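Local coordinates for endo-1,4-b-d-mannanase (PDB 1QNQ), which probably hydrolyses internal beta-1,4-mannosidic bonds of mannans, as a family 5 glycoside hydrolase built on a TIM barrel, at residues Glu169-Gly174 and Gly203-Gly208; Phe240-Asp245 and Asn255-Thr260; Phe274-Ala279 and Met304-Gly309. All blocks are in the same frame, centred on the assembly; numbering follows the deposited sequence.

Contact 1. Residues Glu169-Gly174 and Gly203-Gly208; sequences EPRCNG and GDEGLG. With TPT (2,2':6',2''-TERPYRIDINE PLATINUM(II) Chloride), chain C.
E205 OE1 is gripped from two sides: R171 NE donates to it at 2.8 Å, almost dead straight (178°), and a water donates to it as well. The meeting place is the C-terminal rim of the (beta/alpha)8 barrel, where the loops after strands 161-165 and 199-201 come together and family 5 enzymes have their active site. E169 and P170 are the Glu-Pro of the Asn-Glu-Pro sequence characteristic of that family. R171 NH2 completes the salt bridge to E205 OE2, also at 2.8 Å. The guanidinium thus approaches side-on and nearly coplanar, each carboxylate oxygen offering its syn lone pair. L207 CD1 lies over one guanidinium face. With a leucine in place of R171, the carboxylate of E205 would probably lose its countercharge and be freer to turn beside E169.

E169 stacks its own carboxylate on that of E205, the planes 11° apart and E169 CD only 3.4 Å from E205 CG. The two acid groups come close, but R171 probably eases the repulsion, and E169 OE2 is hydrogen-bonded with H241 ND1. E169 OE1, hydrogen-bonded with W114 NE1, also comes within 3.1 Å of terpyridine C15, while the platinum binds a water. The water on E205 OE1 also ties the loops together: it donates to P170 O at 2.9 Å and accepts from E205 N at 3.0 Å.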
# COMPACT_ATOMS: atom_id res chain seq x y z
N GLU A 169 3.03 -6.70 0.23
CA GLU A 169 2.93 -8.01 0.83
C GLU A 169 4.21 -8.80 0.87
O GLU A 169 4.25 -9.99 0.49
CB GLU A 169 1.77 -8.81 0.19
CG GLU A 169 0.38 -8.17 0.27
CD GLU A 169 -0.80 -9.08 -0.01
OE1 GLU A 169 -0.63 -10.23 -0.54
OE2 GLU A 169 -1.97 -8.72 0.30
N PRO A 170 5.34 -8.22 1.29
CA PRO A 170 6.58 -9.01 1.37
C PRO A 170 6.44 -10.31 2.16
O PRO A 170 5.91 -10.28 3.28
CB PRO A 170 7.61 -8.07 2.01
CG PRO A 170 6.76 -7.04 2.70
CD PRO A 170 5.51 -6.88 1.87
N ARG A 171 6.89 -11.44 1.62
CA ARG A 171 6.93 -12.75 2.27
C ARG A 171 8.28 -13.44 2.08
O ARG A 171 8.96 -13.16 1.09
CB ARG A 171 5.85 -13.74 1.79
CG ARG A 171 4.39 -13.40 2.06
CD ARG A 171 3.45 -14.51 1.58
NE ARG A 171 2.02 -14.32 1.84
CZ ARG A 171 1.08 -15.25 1.69
NH1 ARG A 171 1.37 -16.49 1.26
NH2 ARG A 171 -0.20 -14.98 1.93
N CYS A 172 8.64 -14.40 2.91
CA CYS A 172 9.84 -15.25 2.74
C CYS A 172 9.37 -16.67 3.12
O CYS A 172 9.44 -17.07 4.28
CB CYS A 172 11.07 -14.78 3.49
SG CYS A 172 12.71 -15.41 3.04
N ASN A 173 8.84 -17.41 2.16
CA ASN A 173 8.17 -18.71 2.46
C ASN A 173 9.06 -19.75 3.11
O ASN A 173 10.07 -20.13 2.51
CB ASN A 173 7.51 -19.24 1.17
CG ASN A 173 6.85 -20.60 1.39
OD1 ASN A 173 7.38 -21.65 1.00
ND2 ASN A 173 5.69 -20.67 2.02
N GLY A 174 8.73 -20.18 4.34
CA GLY A 174 9.54 -21.15 5.07
C GLY A 174 10.80 -20.61 5.71
O GLY A 174 11.61 -21.41 6.23
N GLY A 203 4.31 -2.58 4.63
CA GLY A 203 3.43 -3.07 3.56
C GLY A 203 3.05 -4.56 3.64
O GLY A 203 2.42 -5.11 2.71
N ASP A 204 3.40 -5.22 4.75
CA ASP A 204 3.06 -6.62 4.97
C ASP A 204 1.58 -6.87 5.22
O ASP A 204 0.88 -5.97 5.60
CB ASP A 204 3.86 -7.22 6.16
CG ASP A 204 3.62 -6.45 7.45
OD1 ASP A 204 3.81 -5.22 7.49
OD2 ASP A 204 3.27 -7.12 8.46
N GLU A 205 1.14 -8.12 5.11
CA GLU A 205 -0.21 -8.58 5.36
C GLU A 205 -0.54 -8.68 6.87
O GLU A 205 -1.72 -8.78 7.24
CB GLU A 205 -0.44 -9.98 4.77
CG GLU A 205 -0.36 -10.06 3.23
CD GLU A 205 -0.05 -11.48 2.77
OE1 GLU A 205 1.16 -11.83 2.72
OE2 GLU A 205 -0.97 -12.30 2.47
N GLY A 206 0.48 -8.71 7.72
CA GLY A 206 0.31 -8.87 9.16
C GLY A 206 0.44 -10.30 9.68
O GLY A 206 0.08 -10.59 10.85
N LEU A 207 0.95 -11.23 8.88
CA LEU A 207 1.03 -12.64 9.29
C LEU A 207 1.98 -12.88 10.45
O LEU A 207 3.02 -12.20 10.52
CB LEU A 207 1.41 -13.54 8.09
CG LEU A 207 0.63 -13.32 6.78
CD1 LEU A 207 1.12 -14.26 5.67
CD2 LEU A 207 -0.87 -13.51 6.95
N GLY A 208 1.67 -13.82 11.35
CA GLY A 208 2.55 -14.19 12.45
C GLY A 208 2.29 -13.39 13.73
O GLY A 208 3.02 -12.42 13.97
PT1 TPT C . -1.52 -13.60 -2.97
N1 TPT C . -0.81 -15.50 -3.12
N2 TPT C . -1.30 -13.79 -4.95
N3 TPT C . -2.28 -11.78 -3.54
C1 TPT C . -0.46 -16.32 -2.10
C2 TPT C . 0.09 -17.55 -2.35
C3 TPT C . 0.33 -17.96 -3.67
C4 TPT C . 0.06 -17.07 -4.68
C5 TPT C . -0.52 -15.83 -4.43
C6 TPT C . -0.83 -14.83 -5.45
C7 TPT C . -0.65 -14.98 -6.86
C8 TPT C . -1.08 -13.88 -7.59
C9 TPT C . -1.57 -12.70 -7.00
C10 TPT C . -1.60 -12.62 -5.64
C11 TPT C . -2.19 -11.49 -4.84
C12 TPT C . -2.75 -10.37 -5.43
C13 TPT C . -3.20 -9.33 -4.59
C14 TPT C . -3.20 -9.59 -3.20
C15 TPT C . -2.70 -10.76 -2.73
O HOH W 1 -3.27 -11.35 1.07
O HOH W 2 3.09 -10.11 3.91
O HOH W 3 -1.76 -13.40 -0.83

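Contact 2. Residues Phe240-Asp245 and Asn255-Thr260; sequences FHLYPD and NGWIQT. With TPT (2,2':6',2''-TERPYRIDINE PLATINUM(II) Chloride), chain B.
W257 swings its indole out with CG anti to the backbone N (chi1 -177°), while F240 CG sits between its backbone N and carbonyl carbon (chi1 62°). These two turns bring both rings into the gap between strand 240-242 and helix 255-260. There the two side chains pass alongside one another, running opposite ways, F240 CD2 coming within 3.7 Å of W257 NE1. The ring planes are steeply inclined to each other.

The indole N-H has a polar job in this otherwise greasy layer. W257 NE1 donates to H241 O at 3.0 Å, arriving nearly along the C=O axis but bent at the hydrogen, with the oxygen tilted somewhat from the indole plane. A side chain of the helix thereby bonds directly to the strand's backbone. The end of L242 reaches the indole, CD1 3.9 Å from W257 CD1, and F240 CE2 packs against I258 CG1 at 4.1 Å. W290 of helix 283-295 closes over L242 and I258, and H261 stacks on F240.

On the other side of the strand the chemistry changes. H241 turns away from the helix, its ND1 bonded to E169 and its NE2 to E275. Just past the strand, Y243 lays one ring face against the platinum terpyridine, with C9 of that group 3.7 Å from Y243 CG.

Strand and helix run antiparallel at 176°, their axes 9.9 Å apart at closest. This is the beta-alpha half of a TIM-barrel unit: apolar side chains seat the helix on the outside of the barrel while the strand's inner side and C-terminal end serve the active-site cleft.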
# COMPACT_ATOMS: atom_id res chain seq x y z
N PHE A 240 -1.73 -4.02 7.95
CA PHE A 240 -2.21 -5.42 7.81
C PHE A 240 -3.32 -5.46 6.75
O PHE A 240 -3.97 -4.43 6.46
CB PHE A 240 -2.66 -6.03 9.14
CG PHE A 240 -3.83 -5.38 9.85
CD1 PHE A 240 -3.67 -4.37 10.78
CD2 PHE A 240 -5.12 -5.81 9.60
CE1 PHE A 240 -4.78 -3.80 11.40
CE2 PHE A 240 -6.24 -5.26 10.21
CZ PHE A 240 -6.07 -4.23 11.12
N HIS A 241 -3.47 -6.61 6.10
CA HIS A 241 -4.46 -6.88 5.05
C HIS A 241 -5.48 -7.94 5.48
O HIS A 241 -5.26 -8.59 6.50
CB HIS A 241 -3.76 -7.29 3.76
CG HIS A 241 -2.78 -6.34 3.11
ND1 HIS A 241 -2.19 -6.58 1.87
CD2 HIS A 241 -2.30 -5.15 3.52
CE1 HIS A 241 -1.39 -5.54 1.59
NE2 HIS A 241 -1.43 -4.65 2.56
N LEU A 242 -6.55 -8.23 4.74
CA LEU A 242 -7.58 -9.20 5.14
C LEU A 242 -8.36 -9.81 3.95
O LEU A 242 -9.12 -9.08 3.29
CB LEU A 242 -8.53 -8.60 6.18
CG LEU A 242 -9.75 -9.42 6.61
CD1 LEU A 242 -9.23 -10.67 7.33
CD2 LEU A 242 -10.70 -8.63 7.51
N TYR A 243 -8.20 -11.12 3.71
CA TYR A 243 -8.91 -11.82 2.60
C TYR A 243 -9.33 -13.24 3.02
O TYR A 243 -8.71 -14.28 2.69
CB TYR A 243 -7.97 -11.89 1.39
CG TYR A 243 -7.66 -10.64 0.58
CD1 TYR A 243 -8.61 -10.16 -0.30
CD2 TYR A 243 -6.47 -9.94 0.69
CE1 TYR A 243 -8.40 -9.03 -1.08
CE2 TYR A 243 -6.22 -8.81 -0.07
CZ TYR A 243 -7.19 -8.39 -0.98
OH TYR A 243 -7.00 -7.26 -1.74
N PRO A 244 -10.41 -13.37 3.78
CA PRO A 244 -10.92 -14.63 4.31
C PRO A 244 -11.23 -15.73 3.31
O PRO A 244 -10.94 -16.91 3.59
CB PRO A 244 -12.18 -14.31 5.10
CG PRO A 244 -12.13 -12.85 5.33
CD PRO A 244 -11.28 -12.25 4.25
N ASP A 245 -11.70 -15.38 2.14
CA ASP A 245 -12.02 -16.38 1.12
C ASP A 245 -10.78 -16.99 0.51
O ASP A 245 -10.90 -18.06 -0.08
CB ASP A 245 -12.90 -15.79 0.03
CG ASP A 245 -14.31 -15.46 0.44
OD1 ASP A 245 -14.94 -16.16 1.27
OD2 ASP A 245 -14.82 -14.45 -0.05
N ASN A 255 -13.17 -9.67 12.49
CA ASN A 255 -13.24 -8.72 13.59
C ASN A 255 -12.13 -8.95 14.62
O ASN A 255 -11.46 -8.01 15.04
CB ASN A 255 -14.62 -8.79 14.26
CG ASN A 255 -15.73 -8.37 13.30
OD1 ASN A 255 -15.78 -7.24 12.82
ND2 ASN A 255 -16.62 -9.27 12.94
N GLY A 256 -11.92 -10.21 14.98
CA GLY A 256 -10.80 -10.57 15.86
C GLY A 256 -9.43 -10.29 15.25
O GLY A 256 -8.47 -9.94 15.98
N TRP A 257 -9.27 -10.47 13.94
CA TRP A 257 -8.00 -10.15 13.25
C TRP A 257 -7.68 -8.66 13.41
O TRP A 257 -6.55 -8.25 13.70
CB TRP A 257 -8.08 -10.54 11.77
CG TRP A 257 -6.86 -10.35 10.90
CD1 TRP A 257 -6.67 -9.39 9.97
CD2 TRP A 257 -5.70 -11.19 10.82
NE1 TRP A 257 -5.44 -9.51 9.34
CE2 TRP A 257 -4.83 -10.63 9.86
CE3 TRP A 257 -5.29 -12.33 11.52
CZ2 TRP A 257 -3.59 -11.22 9.55
CZ3 TRP A 257 -4.06 -12.89 11.21
CH2 TRP A 257 -3.22 -12.34 10.23
N ILE A 258 -8.66 -7.78 13.28
CA ILE A 258 -8.52 -6.34 13.47
C ILE A 258 -8.12 -6.04 14.94
O ILE A 258 -7.16 -5.28 15.22
CB ILE A 258 -9.80 -5.58 13.07
CG1 ILE A 258 -10.13 -5.67 11.57
CG2 ILE A 258 -9.64 -4.10 13.48
CD1 ILE A 258 -11.56 -5.30 11.16
N GLN A 259 -8.81 -6.63 15.91
CA GLN A 259 -8.57 -6.38 17.33
C GLN A 259 -7.18 -6.80 17.80
O GLN A 259 -6.51 -6.02 18.50
CB GLN A 259 -9.67 -7.04 18.18
CG GLN A 259 -11.06 -6.44 17.99
CD GLN A 259 -12.18 -7.21 18.65
OE1 GLN A 259 -12.16 -8.44 18.74
NE2 GLN A 259 -13.22 -6.53 19.12
N THR A 260 -6.70 -7.98 17.42
CA THR A 260 -5.36 -8.41 17.82
C THR A 260 -4.26 -7.54 17.24
O THR A 260 -3.25 -7.23 17.91
CB THR A 260 -5.11 -9.90 17.50
OG1 THR A 260 -5.34 -10.13 16.10
CG2 THR A 260 -6.03 -10.81 18.31
PT1 TPT B . -5.45 -13.52 -6.23
N1 TPT B . -4.72 -15.34 -5.60
N2 TPT B . -5.47 -13.37 -4.25
N3 TPT B . -6.19 -11.65 -5.98
C1 TPT B . -4.33 -16.34 -6.41
C2 TPT B . -3.81 -17.52 -5.93
C3 TPT B . -3.66 -17.68 -4.55
C4 TPT B . -4.03 -16.67 -3.72
C5 TPT B . -4.61 -15.50 -4.23
C6 TPT B . -5.05 -14.34 -3.43
C7 TPT B . -4.94 -14.20 -2.06
C8 TPT B . -5.39 -13.03 -1.50
C9 TPT B . -5.82 -12.00 -2.30
C10 TPT B . -5.83 -12.18 -3.67
C11 TPT B . -6.29 -11.21 -4.69
C12 TPT B . -6.71 -9.92 -4.43
C13 TPT B . -7.10 -9.09 -5.46
C14 TPT B . -7.01 -9.53 -6.82
C15 TPT B . -6.53 -10.82 -7.00
O HOH W 4 -3.44 -13.55 -4.98

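Contact 3. Residues Phe274-Ala279 and Met304-Gly309; sequences FEEYGA and MFWQWG
This is a pairing of neighbouring parallel strands in the barrel wall: strand 272-277 and strand 300-309, the two arms of a beta-alpha-beta unit joined through helix 283-295. M304 N bonds to F274 O at 2.9 Å and W306 N to Y277 O at 3.1 Å. Three residue steps on the first strand therefore match two on the second, the extra residue of a beta bulge. The ladder is interrupted there: E275 O and M304 O, both acceptors, face each other at 3.2 Å, and N25 ND2 supplies a donor to E275 O. Y277 N is buried with no hydrogen-bond partner anywhere in the model.

The ring of Y277 is filled in on both faces. F305 CA makes a CH-pi contact over one of them, 3.7 Å from the ring centre, and F274 CE2 lies against the opposite one. F305 CB adds a contact to Y277 CZ at 3.6 Å. Hydrogen bonds of Y277 OH with D303 and Q291 fix the far end of the ring.

The E276 side chain runs alongside that of W306, both heading in one direction. With E276 CG anti to the backbone N (chi1 -179°) and the chain extended, the carboxylate settles over one indole face, E276 CD 3.6 Å from W306 CE3. Q307 CB covers the opposite face, just after the cis peptide that joins W306 to Q307. Since D321 holds W306 NE1, and R54 and Y243 hold the two oxygens of E276, the indole acts as a firm, flat backing, and the acid group is probably fixed closely in the active-site cleft.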
# COMPACT_ATOMS: atom_id res chain seq x y z
N PHE A 274 -5.41 -0.40 8.56
CA PHE A 274 -6.08 -1.55 7.93
C PHE A 274 -6.11 -1.25 6.42
O PHE A 274 -7.05 -0.66 5.88
CB PHE A 274 -7.49 -1.66 8.52
CG PHE A 274 -8.47 -2.72 8.16
CD1 PHE A 274 -8.09 -3.93 7.61
CD2 PHE A 274 -9.83 -2.56 8.42
CE1 PHE A 274 -8.99 -4.92 7.28
CE2 PHE A 274 -10.77 -3.53 8.09
CZ PHE A 274 -10.33 -4.71 7.53
N GLU A 275 -5.04 -1.60 5.73
CA GLU A 275 -4.67 -1.12 4.40
C GLU A 275 -5.25 -1.73 3.15
O GLU A 275 -5.27 -1.01 2.12
CB GLU A 275 -3.11 -1.19 4.40
CG GLU A 275 -2.39 -1.15 3.10
CD GLU A 275 -0.87 -1.06 3.14
OE1 GLU A 275 -0.42 0.10 3.15
OE2 GLU A 275 -0.21 -2.11 3.10
N GLU A 276 -5.72 -2.97 3.17
CA GLU A 276 -6.30 -3.65 2.00
C GLU A 276 -7.24 -4.75 2.44
O GLU A 276 -6.75 -5.57 3.25
CB GLU A 276 -5.15 -4.21 1.16
CG GLU A 276 -5.38 -4.95 -0.10
CD GLU A 276 -4.21 -5.33 -0.96
OE1 GLU A 276 -3.05 -4.79 -1.03
OE2 GLU A 276 -4.48 -6.31 -1.69
N TYR A 277 -8.52 -4.77 2.05
CA TYR A 277 -9.45 -5.82 2.46
C TYR A 277 -10.55 -6.04 1.40
O TYR A 277 -10.90 -5.09 0.71
CB TYR A 277 -10.12 -5.50 3.79
CG TYR A 277 -10.82 -4.16 3.98
CD1 TYR A 277 -10.17 -3.03 4.44
CD2 TYR A 277 -12.18 -4.03 3.70
CE1 TYR A 277 -10.81 -1.83 4.62
CE2 TYR A 277 -12.85 -2.83 3.86
CZ TYR A 277 -12.16 -1.72 4.32
OH TYR A 277 -12.83 -0.53 4.49
N GLY A 278 -11.07 -7.27 1.32
CA GLY A 278 -12.20 -7.59 0.43
C GLY A 278 -12.86 -8.94 0.72
O GLY A 278 -12.24 -9.84 1.26
N ALA A 279 -14.13 -9.09 0.35
CA ALA A 279 -14.87 -10.36 0.41
C ALA A 279 -15.43 -10.68 -0.99
O ALA A 279 -15.89 -9.79 -1.70
CB ALA A 279 -16.03 -10.23 1.37
N MET A 304 -8.57 1.39 4.52
CA MET A 304 -8.70 1.59 3.07
C MET A 304 -9.20 0.34 2.35
O MET A 304 -8.45 -0.64 2.26
CB MET A 304 -7.30 1.95 2.48
CG MET A 304 -6.72 3.15 3.19
SD MET A 304 -4.97 3.43 3.22
CE MET A 304 -4.94 4.11 1.54
N PHE A 305 -10.43 0.27 1.83
CA PHE A 305 -10.90 -0.90 1.08
C PHE A 305 -10.22 -1.16 -0.27
O PHE A 305 -9.68 -0.24 -0.91
CB PHE A 305 -12.44 -0.78 0.87
CG PHE A 305 -12.91 0.31 -0.05
CD1 PHE A 305 -13.17 1.59 0.39
CD2 PHE A 305 -13.15 0.04 -1.39
CE1 PHE A 305 -13.62 2.60 -0.46
CE2 PHE A 305 -13.58 1.04 -2.27
CZ PHE A 305 -13.83 2.31 -1.80
N TRP A 306 -10.19 -2.42 -0.73
CA TRP A 306 -9.79 -2.84 -2.08
C TRP A 306 -11.07 -3.13 -2.88
O TRP A 306 -11.83 -4.01 -2.45
CB TRP A 306 -8.86 -4.09 -2.05
CG TRP A 306 -8.27 -4.45 -3.38
CD1 TRP A 306 -8.93 -5.20 -4.34
CD2 TRP A 306 -7.01 -4.12 -3.96
NE1 TRP A 306 -8.13 -5.35 -5.46
CE2 TRP A 306 -6.93 -4.70 -5.22
CE3 TRP A 306 -5.89 -3.42 -3.47
CZ2 TRP A 306 -5.81 -4.57 -6.04
CZ3 TRP A 306 -4.75 -3.31 -4.27
CH2 TRP A 306 -4.72 -3.86 -5.56
N GLN A 307 -11.42 -2.42 -3.95
CA GLN A 307 -10.66 -1.32 -4.53
C GLN A 307 -11.63 -0.34 -5.25
O GLN A 307 -12.79 -0.72 -5.59
CB GLN A 307 -9.63 -1.78 -5.58
CG GLN A 307 -10.17 -2.45 -6.85
CD GLN A 307 -9.17 -2.66 -7.98
OE1 GLN A 307 -8.16 -1.97 -8.15
NE2 GLN A 307 -9.46 -3.66 -8.83
N TRP A 308 -11.17 0.86 -5.60
CA TRP A 308 -11.96 1.86 -6.35
C TRP A 308 -12.15 1.45 -7.81
O TRP A 308 -11.23 0.93 -8.44
CB TRP A 308 -11.26 3.25 -6.34
CG TRP A 308 -12.05 4.46 -6.76
CD1 TRP A 308 -12.09 5.08 -7.99
CD2 TRP A 308 -12.99 5.18 -5.94
NE1 TRP A 308 -12.99 6.14 -7.99
CE2 TRP A 308 -13.54 6.22 -6.72
CE3 TRP A 308 -13.39 5.08 -4.60
CZ2 TRP A 308 -14.49 7.12 -6.22
CZ3 TRP A 308 -14.33 5.97 -4.09
CH2 TRP A 308 -14.89 6.99 -4.91
N GLY A 309 -13.32 1.72 -8.41
CA GLY A 309 -13.55 1.57 -9.85
C GLY A 309 -14.16 2.87 -10.41
O GLY A 309 -14.95 3.47 -9.67

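Overall arrangement
All three contacts are buried and belong to one barrel, but they sit at different depths. Contact 3 is sheet wall, strand on strand, joined by backbone bonds. Contact 2 is the apolar layer between strand 238-242 and an outer helix, with a single cross-bond, and contact 1 joins two rim loops by salt bridge and water. Contacts 2 and 3 use adjacent strands, 238-242 and 272-277, F240 packing on F274, and their centres lie about 12 Å apart. H241 ties contact 2 to both of the others, and its backbone N also bonds to E205 O of contact 1. The cleft edges of all three converge where the platinum terpyridines bind.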